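Local coordinates for chitooligosaccharide oxidase (Gibberella zeae, PDB 6Y0R), which oxidises the C1 hydroxyl of chitooligosaccharides to the lactone with a covalently bound FAD, reducing molecular oxygen to hydrogen peroxide, at residues Y53-F59 / G93-S98; D337-S343 / F407-A413. Numbering follows the deposited sequence.

Contact 1 (Y53-F59 / G93-S98). With FAD (flavin-adenine dinucleotide), chain B.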
loop_
_atom_site.group_PDB
_atom_site.type_symbol
_atom_site.label_atom_id
_atom_site.label_comp_id
_atom_site.label_asym_id
_atom_site.label_seq_id
_atom_site.Cartn_x
_atom_site.Cartn_y
_atom_site.Cartn_z
ATOM N N TYR A 53 -1.735 12.723 6.883
ATOM C CA TYR A 53 -0.766 12.868 5.781
ATOM C C TYR A 53 -1.396 13.667 4.650
ATOM O O TYR A 53 -0.812 14.624 4.122
ATOM C CB TYR A 53 -0.402 11.466 5.277
ATOM C CG TYR A 53 0.375 11.489 3.998
ATOM C CD1 TYR A 53 1.662 11.979 3.980
ATOM C CD2 TYR A 53 -0.151 10.993 2.823
ATOM C CE1 TYR A 53 2.397 12.025 2.809
ATOM C CE2 TYR A 53 0.577 11.025 1.647
ATOM C CZ TYR A 53 1.845 11.555 1.643
ATOM O OH TYR A 53 2.609 11.558 0.506
ATOM N N ASN A 54 -2.601 13.292 4.240
ATOM C CA ASN A 54 -3.300 13.967 3.129
ATOM C C ASN A 54 -3.999 15.229 3.662
ATOM O O ASN A 54 -4.921 15.096 4.450
ATOM C CB ASN A 54 -4.325 13.080 2.413
ATOM C CG ASN A 54 -4.836 13.660 1.114
ATOM O OD1 ASN A 54 -4.588 14.841 0.795
ATOM N ND2 ASN A 54 -5.481 12.822 0.308
ATOM N N LEU A 55 -3.509 16.403 3.271
ATOM C CA LEU A 55 -4.072 17.719 3.703
ATOM C C LEU A 55 -5.500 17.890 3.189
ATOM O O LEU A 55 -6.277 18.708 3.765
ATOM C CB LEU A 55 -3.126 18.808 3.176
ATOM C CG LEU A 55 -1.709 18.726 3.755
ATOM C CD1 LEU A 55 -0.769 19.749 3.116
ATOM C CD2 LEU A 55 -1.750 18.902 5.259
ATOM N N ARG A 56 -5.907 17.119 2.185
ATOM C CA ARG A 56 -7.310 17.149 1.717
ATOM C C ARG A 56 -8.266 16.530 2.748
ATOM O O ARG A 56 -9.480 16.836 2.681
ATOM C CB ARG A 56 -7.438 16.427 0.377
ATOM C CG ARG A 56 -8.769 16.655 -0.318
ATOM C CD ARG A 56 -8.821 15.990 -1.656
ATOM N NE ARG A 56 -8.856 14.513 -1.578
ATOM C CZ ARG A 56 -9.941 13.797 -1.368
ATOM N NH1 ARG A 56 -9.858 12.473 -1.359
ATOM N NH2 ARG A 56 -11.111 14.378 -1.112
ATOM N N LEU A 57 -7.792 15.658 3.634
ATOM C CA LEU A 57 -8.635 14.817 4.529
ATOM C C LEU A 57 -8.085 14.782 5.949
ATOM O O LEU A 57 -7.743 13.737 6.542
ATOM C CB LEU A 57 -8.757 13.429 3.905
ATOM C CG LEU A 57 -9.560 13.343 2.618
ATOM C CD1 LEU A 57 -9.500 11.927 2.056
ATOM C CD2 LEU A 57 -11.009 13.711 2.833
ATOM N N PRO A 58 -8.122 15.961 6.623
ATOM C CA PRO A 58 -7.874 16.001 8.053
ATOM C C PRO A 58 -9.082 15.475 8.841
ATOM O O PRO A 58 -10.239 15.598 8.379
ATOM C CB PRO A 58 -7.702 17.525 8.302
ATOM C CG PRO A 58 -8.635 18.114 7.311
ATOM C CD PRO A 58 -8.462 17.271 6.044
ATOM N N PHE A 59 -8.811 14.866 9.985
ATOM C CA PHE A 59 -9.840 14.346 10.916
ATOM C C PHE A 59 -9.376 14.615 12.343
ATOM O O PHE A 59 -8.173 14.798 12.594
ATOM C CB PHE A 59 -10.165 12.870 10.670
ATOM C CG PHE A 59 -10.832 12.584 9.356
ATOM C CD1 PHE A 59 -12.130 13.022 9.101
ATOM C CD2 PHE A 59 -10.182 11.880 8.336
ATOM C CE1 PHE A 59 -12.732 12.818 7.881
ATOM C CE2 PHE A 59 -10.800 11.684 7.110
ATOM C CZ PHE A 59 -12.081 12.123 6.877
ATOM N N GLY A 93 0.740 6.432 9.026
ATOM C CA GLY A 93 -0.174 7.515 8.638
ATOM C C GLY A 93 -0.225 7.869 7.170
ATOM O O GLY A 93 -0.816 8.877 6.850
ATOM N N HIS A 94 0.274 7.009 6.271
ATOM C CA HIS A 94 0.301 7.307 4.813
ATOM C C HIS A 94 -1.031 7.019 4.120
ATOM O O HIS A 94 -1.109 7.339 2.937
ATOM C CB HIS A 94 1.471 6.602 4.100
ATOM C CG HIS A 94 2.645 7.494 3.957
ATOM N ND1 HIS A 94 2.980 8.143 2.767
ATOM C CD2 HIS A 94 3.566 7.863 4.892
ATOM C CE1 HIS A 94 4.028 8.935 3.028
ATOM N NE2 HIS A 94 4.399 8.768 4.319
ATOM N N SER A 95 -2.090 6.608 4.830
ATOM C CA SER A 95 -3.385 6.365 4.154
ATOM C C SER A 95 -3.754 7.538 3.251
ATOM O O SER A 95 -3.900 8.660 3.732
ATOM C CB SER A 95 -4.503 6.124 5.103
ATOM O OG SER A 95 -5.695 5.845 4.393
ATOM N N TYR A 96 -4.064 7.242 2.004
ATOM C CA TYR A 96 -4.478 8.289 1.047
ATOM C C TYR A 96 -5.805 8.942 1.453
ATOM O O TYR A 96 -6.101 10.065 0.960
ATOM C CB TYR A 96 -4.622 7.657 -0.319
ATOM C CG TYR A 96 -3.357 7.249 -1.015
ATOM C CD1 TYR A 96 -2.092 7.380 -0.470
ATOM C CD2 TYR A 96 -3.450 6.831 -2.329
ATOM C CE1 TYR A 96 -0.943 7.080 -1.193
ATOM C CE2 TYR A 96 -2.321 6.497 -3.046
ATOM C CZ TYR A 96 -1.068 6.659 -2.501
ATOM O OH TYR A 96 0.080 6.335 -3.216
ATOM N N THR A 97 -6.594 8.259 2.278
ATOM C CA THR A 97 -7.940 8.736 2.692
ATOM C C THR A 97 -8.008 8.829 4.222
ATOM O O THR A 97 -9.168 8.954 4.781
ATOM C CB THR A 97 -9.011 7.883 2.014
ATOM O OG1 THR A 97 -8.874 6.539 2.474
ATOM C CG2 THR A 97 -8.969 8.008 0.506
ATOM N N SER A 98 -6.855 8.806 4.911
ATOM C CA SER A 98 -6.758 9.102 6.365
ATOM C C SER A 98 -7.497 8.031 7.160
ATOM O O SER A 98 -8.100 8.340 8.236
ATOM C CB SER A 98 -7.263 10.501 6.681
ATOM O OG SER A 98 -6.652 11.466 5.819
HETATM P PA FAD B . -1.875 4.298 8.147
HETATM O O1A FAD B . -2.632 5.468 7.665
HETATM O O2A FAD B . -1.224 4.329 9.471
HETATM O O5B FAD B . -2.783 2.991 8.100
HETATM C C5B FAD B . -3.348 2.500 6.884
HETATM C C4B FAD B . -4.512 1.580 7.205
HETATM O O4B FAD B . -4.026 0.423 7.932
HETATM C C3B FAD B . -5.633 2.144 8.103
HETATM O O3B FAD B . -6.876 1.478 7.845
HETATM C C2B FAD B . -5.143 1.780 9.497
HETATM O O2B FAD B . -6.157 1.787 10.505
HETATM C C1B FAD B . -4.571 0.411 9.247
HETATM N N9A FAD B . -3.523 0.010 10.173
HETATM C C8A FAD B . -2.273 0.565 10.267
HETATM N N7A FAD B . -1.535 -0.008 11.209
HETATM C C5A FAD B . -2.363 -0.981 11.758
HETATM C C6A FAD B . -2.170 -1.914 12.794
HETATM N N6A FAD B . -1.005 -2.018 13.437
HETATM N N1A FAD B . -3.206 -2.732 13.133
HETATM C C2A FAD B . -4.364 -2.570 12.463
HETATM N N3A FAD B . -4.653 -1.744 11.453
HETATM C C4A FAD B . -3.603 -0.960 11.142
HETATM N N1 FAD B . 1.982 1.334 -1.464
HETATM C C2 FAD B . 2.560 0.320 -2.126
HETATM O O2 FAD B . 2.010 -0.840 -2.154
HETATM N N3 FAD B . 3.763 0.517 -2.742
HETATM C C4 FAD B . 4.438 1.727 -2.738
HETATM O O4 FAD B . 5.537 1.837 -3.307
HETATM C C4X FAD B . 3.854 2.810 -2.038
HETATM N N5 FAD B . 4.505 3.973 -1.965
HETATM C C5X FAD B . 3.972 4.958 -1.163
HETATM C C6 FAD B . 4.680 6.180 -1.004
HETATM C C7 FAD B . 4.165 7.202 -0.225
HETATM C C7M FAD B . 4.911 8.515 -0.082
HETATM C C8 FAD B . 2.915 7.001 0.493
HETATM C C8M FAD B . 2.345 8.019 1.460
HETATM C C9 FAD B . 2.208 5.798 0.287
HETATM C C9A FAD B . 2.715 4.780 -0.533
HETATM N N10 FAD B . 2.017 3.569 -0.690
HETATM C C10 FAD B . 2.583 2.520 -1.424
HETATM C "C1'" FAD B . 0.702 3.349 -0.081
HETATM C "C2'" FAD B . 0.829 2.674 1.286
HETATM O "O2'" FAD B . 1.114 1.282 1.138
HETATM C "C3'" FAD B . -0.475 2.864 2.017
HETATM O "O3'" FAD B . -0.655 4.293 2.146
HETATM C "C4'" FAD B . -0.426 2.166 3.377
HETATM O "O4'" FAD B . -1.739 1.777 3.820
HETATM C "C5'" FAD B . 0.210 3.085 4.382
HETATM O "O5'" FAD B . 0.457 2.400 5.625
HETATM P P FAD B . 0.673 3.293 6.916
HETATM O O1P FAD B . 0.925 2.394 8.068
HETATM O O2P FAD B . 1.643 4.391 6.675
HETATM O O3P FAD B . -0.764 4.036 7.008
HETATM O O HOH W 1 -2.995 10.055 7.708
HETATM O O HOH W 2 -4.069 10.993 5.157
HETATM O O HOH W 3 -7.531 10.763 -1.558
#
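The ring of Tyr53 lies over one face of the His94 imidazole, the planes inclined at 32° and the centroids 4.2 Å apart, with Tyr53 CE1 3.5 Å from His94 CE1. Beside this pair sits the flavin methyl: His94 ND1 is bonded to FAD C8M at 1.5 Å, and Tyr53 CE2 lies 3.5 Å from FAD C8M. The other ring nitrogen, His94 NE2, is hydrogen-bonded to Tyr333 OH. In this PCMH-type flavoprotein the 93-98 loop holds the cofactor in two places, at the flavin ring and at the pyrophosphate, where Gly93 N donates to FAD O2A (2.9 Å), His94 N to FAD O2P (3.0 Å) and Ser95 N to FAD O1A (3.1 Å). Cys154 probably supplies the second link of the bicovalently bound flavin, as in related oxidases. Farther from the cofactor, two type I turns, Asn54 to Leu57 and Ser95 to Ser98, are joined by polar groups. Asn54 ND2 donates to Tyr96 O (2.9 Å) while Asn54 OD1 accepts from Arg56 N (3.0 Å) in an Asx turn; Ser98 OG donates to Leu57 O (2.6 Å). One water bridges Asn54 N, Ser95 O and Ser98 OG, and another links Tyr53 N with Gly93 O.

Contact 2 (D337-S343 / F407-A413)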
loop_
_atom_site.group_PDB
_atom_site.type_symbol
_atom_site.label_atom_id
_atom_site.label_comp_id
_atom_site.label_asym_id
_atom_site.label_seq_id
_atom_site.Cartn_x
_atom_site.Cartn_y
_atom_site.Cartn_z
ATOM N N ASP A 337 0.985 15.630 1.545
ATOM C CA ASP A 337 0.580 16.035 0.200
ATOM C C ASP A 337 -0.875 16.434 0.282
ATOM O O ASP A 337 -1.512 16.176 1.284
ATOM C CB ASP A 337 0.913 14.923 -0.815
ATOM C CG ASP A 337 0.885 15.401 -2.263
ATOM O OD1 ASP A 337 0.769 16.647 -2.493
ATOM O OD2 ASP A 337 0.958 14.546 -3.175
ATOM N N ASN A 338 -1.379 17.041 -0.778
ATOM C CA ASN A 338 -2.784 17.517 -0.883
ATOM C C ASN A 338 -3.353 16.961 -2.183
ATOM O O ASN A 338 -3.041 17.479 -3.237
ATOM C CB ASN A 338 -2.833 19.051 -0.835
ATOM C CG ASN A 338 -4.223 19.609 -0.682
ATOM O OD1 ASN A 338 -5.217 18.890 -0.651
ATOM N ND2 ASN A 338 -4.312 20.935 -0.639
ATOM N N PHE A 339 -4.032 15.821 -2.121
ATOM C CA PHE A 339 -4.282 15.024 -3.345
ATOM C C PHE A 339 -5.525 14.156 -3.258
ATOM O O PHE A 339 -6.147 13.982 -2.212
ATOM C CB PHE A 339 -3.044 14.176 -3.612
ATOM C CG PHE A 339 -2.861 13.068 -2.618
ATOM C CD1 PHE A 339 -2.309 13.306 -1.377
ATOM C CD2 PHE A 339 -3.207 11.762 -2.945
ATOM C CE1 PHE A 339 -2.071 12.290 -0.463
ATOM C CE2 PHE A 339 -2.945 10.732 -2.034
ATOM C CZ PHE A 339 -2.423 11.001 -0.788
ATOM N N TYR A 340 -5.902 13.669 -4.423
ATOM C CA TYR A 340 -6.911 12.624 -4.620
ATOM C C TYR A 340 -6.271 11.532 -5.488
ATOM O O TYR A 340 -5.423 11.807 -6.312
ATOM C CB TYR A 340 -8.148 13.198 -5.291
ATOM C CG TYR A 340 -9.157 12.164 -5.688
ATOM C CD1 TYR A 340 -9.738 11.317 -4.751
ATOM C CD2 TYR A 340 -9.483 11.964 -7.022
ATOM C CE1 TYR A 340 -10.635 10.338 -5.120
ATOM C CE2 TYR A 340 -10.407 11.015 -7.402
ATOM C CZ TYR A 340 -10.958 10.164 -6.457
ATOM O OH TYR A 340 -11.861 9.225 -6.858
ATOM N N ALA A 341 -6.601 10.288 -5.186
ATOM C CA ALA A 341 -6.051 9.126 -5.907
ATOM C C ALA A 341 -7.128 8.095 -6.099
ATOM O O ALA A 341 -8.171 8.076 -5.415
ATOM C CB ALA A 341 -4.887 8.551 -5.134
ATOM N N SER A 342 -6.852 7.192 -7.028
ATOM C CA SER A 342 -7.689 5.995 -7.244
ATOM C C SER A 342 -6.762 4.920 -7.805
ATOM O O SER A 342 -5.567 5.167 -7.900
ATOM C CB SER A 342 -8.822 6.292 -8.207
ATOM O OG SER A 342 -9.734 5.242 -8.307
ATOM N N SER A 343 -7.324 3.769 -8.084
ATOM C CA SER A 343 -6.522 2.622 -8.562
ATOM C C SER A 343 -7.397 1.726 -9.411
ATOM O O SER A 343 -8.663 1.836 -9.393
ATOM C CB SER A 343 -5.861 1.847 -7.426
ATOM O OG SER A 343 -6.825 1.242 -6.551
ATOM N N PHE A 407 -3.728 6.130 -10.006
ATOM C CA PHE A 407 -4.086 7.443 -10.608
ATOM C C PHE A 407 -4.001 8.501 -9.514
ATOM O O PHE A 407 -4.519 8.255 -8.435
ATOM C CB PHE A 407 -5.501 7.431 -11.188
ATOM C CG PHE A 407 -5.834 6.254 -12.071
ATOM C CD1 PHE A 407 -5.435 6.241 -13.400
ATOM C CD2 PHE A 407 -6.462 5.127 -11.557
ATOM C CE1 PHE A 407 -5.747 5.176 -14.232
ATOM C CE2 PHE A 407 -6.793 4.063 -12.399
ATOM C CZ PHE A 407 -6.394 4.079 -13.717
ATOM N N TYR A 408 -3.336 9.614 -9.784
ATOM C CA TYR A 408 -2.984 10.607 -8.739
ATOM C C TYR A 408 -3.174 12.022 -9.282
ATOM O O TYR A 408 -2.818 12.272 -10.447
ATOM C CB TYR A 408 -1.557 10.353 -8.289
ATOM C CG TYR A 408 -1.142 10.802 -6.920
ATOM C CD1 TYR A 408 -0.704 12.096 -6.708
ATOM C CD2 TYR A 408 -1.030 9.886 -5.884
ATOM C CE1 TYR A 408 -0.206 12.513 -5.475
ATOM C CE2 TYR A 408 -0.560 10.289 -4.640
ATOM C CZ TYR A 408 -0.128 11.592 -4.439
ATOM O OH TYR A 408 0.352 11.934 -3.210
ATOM N N ASP A 409 -3.737 12.896 -8.445
ATOM C CA ASP A 409 -3.897 14.333 -8.787
ATOM C C ASP A 409 -3.587 15.133 -7.535
ATOM O O ASP A 409 -4.229 14.890 -6.516
ATOM C CB ASP A 409 -5.282 14.586 -9.320
ATOM C CG ASP A 409 -5.495 16.029 -9.778
ATOM O OD1 ASP A 409 -4.506 16.672 -10.175
ATOM O OD2 ASP A 409 -6.646 16.403 -9.837
ATOM N N SER A 410 -2.663 16.082 -7.643
ATOM C CA SER A 410 -2.086 16.826 -6.505
ATOM C C SER A 410 -2.267 18.331 -6.735
ATOM O O SER A 410 -2.177 18.760 -7.880
ATOM C CB SER A 410 -0.618 16.499 -6.409
ATOM O OG SER A 410 -0.076 17.129 -5.298
ATOM N N VAL A 411 -2.494 19.072 -5.665
ATOM C CA VAL A 411 -2.514 20.570 -5.665
ATOM C C VAL A 411 -1.583 21.050 -4.559
ATOM O O VAL A 411 -1.097 20.239 -3.743
ATOM C CB VAL A 411 -3.943 21.104 -5.497
ATOM C CG1 VAL A 411 -4.869 20.630 -6.605
ATOM C CG2 VAL A 411 -4.532 20.749 -4.141
ATOM N N ALA A 412 -1.289 22.353 -4.517
ATOM C CA ALA A 412 -0.312 22.850 -3.536
ATOM C C ALA A 412 -0.914 22.711 -2.131
ATOM O O ALA A 412 -2.177 22.650 -2.004
ATOM C CB ALA A 412 0.076 24.284 -3.836
ATOM N N ALA A 413 -0.039 22.737 -1.132
ATOM C CA ALA A 413 -0.349 22.520 0.296
ATOM C C ALA A 413 -1.421 23.513 0.736
ATOM O O ALA A 413 -2.257 23.127 1.545
ATOM C CB ALA A 413 0.904 22.643 1.122
HETATM O O HOH W 4 0.740 19.192 -2.209
#
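Asp337, ahead of the paired residues, forks its carboxylate: OD2 accepts from Tyr408 OH at 2.7 Å, OD1 from Ser410 OG at 3.0 Å, and a water joins Asp337 OD1 to Val411 O. At Asn338 the backbone O receives Val411 N (3.0 Å), while the side-chain ND2 donates to Ala412 O (3.1 Å). Phe339 faces Ser410 in a non-hydrogen-bonded pair, and its ring lies nearly parallel to that of Tyr408 (8°) but slid aside, centroids 4.5 Å apart; Tyr408 also stacks on Trp373. Tyr340 and Asp409 form a hydrogen-bonded pair, Tyr340 N to Asp409 O and Asp409 N to Tyr340 O, both 2.9 Å. Next, Ala341 CB lies 4.1 Å from Tyr408 CD2, on the face that carries Ser410 and the two packed rings. Ser342 and Phe407 form a second hydrogen-bonded pair, Ser342 N to Phe407 O at 2.9 Å and Phe407 N to Ser342 O at 3.0 Å. Strand 338-346 is outermost in the seven-stranded antiparallel sheet, and Phe339, its side chain about 6 Å from FAD, meets Tyr96 edge-to-face. Backbone hydrogen bonds hold the strands together whatever the sequence, whereas those of Asp337 with Tyr408 and Ser410 suit this register in particular.

From the N terminus, the chain leaves helix 44-50, runs through 53-59, and passes strand 63-65, helix 70-83 and strand 87-90 before 93-98 returns to close contact 1, a loop of 33 intervening residues within the FAD-binding region. Contact 2 opens much later, and helix 351-367 and strand 371-378 separate its two strands. The loops therefore follow in series, neither enclosing nor crossing the other, yet in space the contacts touch, their centres 11 Å apart. Leu55 N lies 2.8 Å from Asp337 O and Arg56 NE 2.8 Å from Phe339 O, both probable hydrogen bonds, so the loop 53-59 ties the flavin-bearing loop to the outermost strand of the seven-stranded sheet.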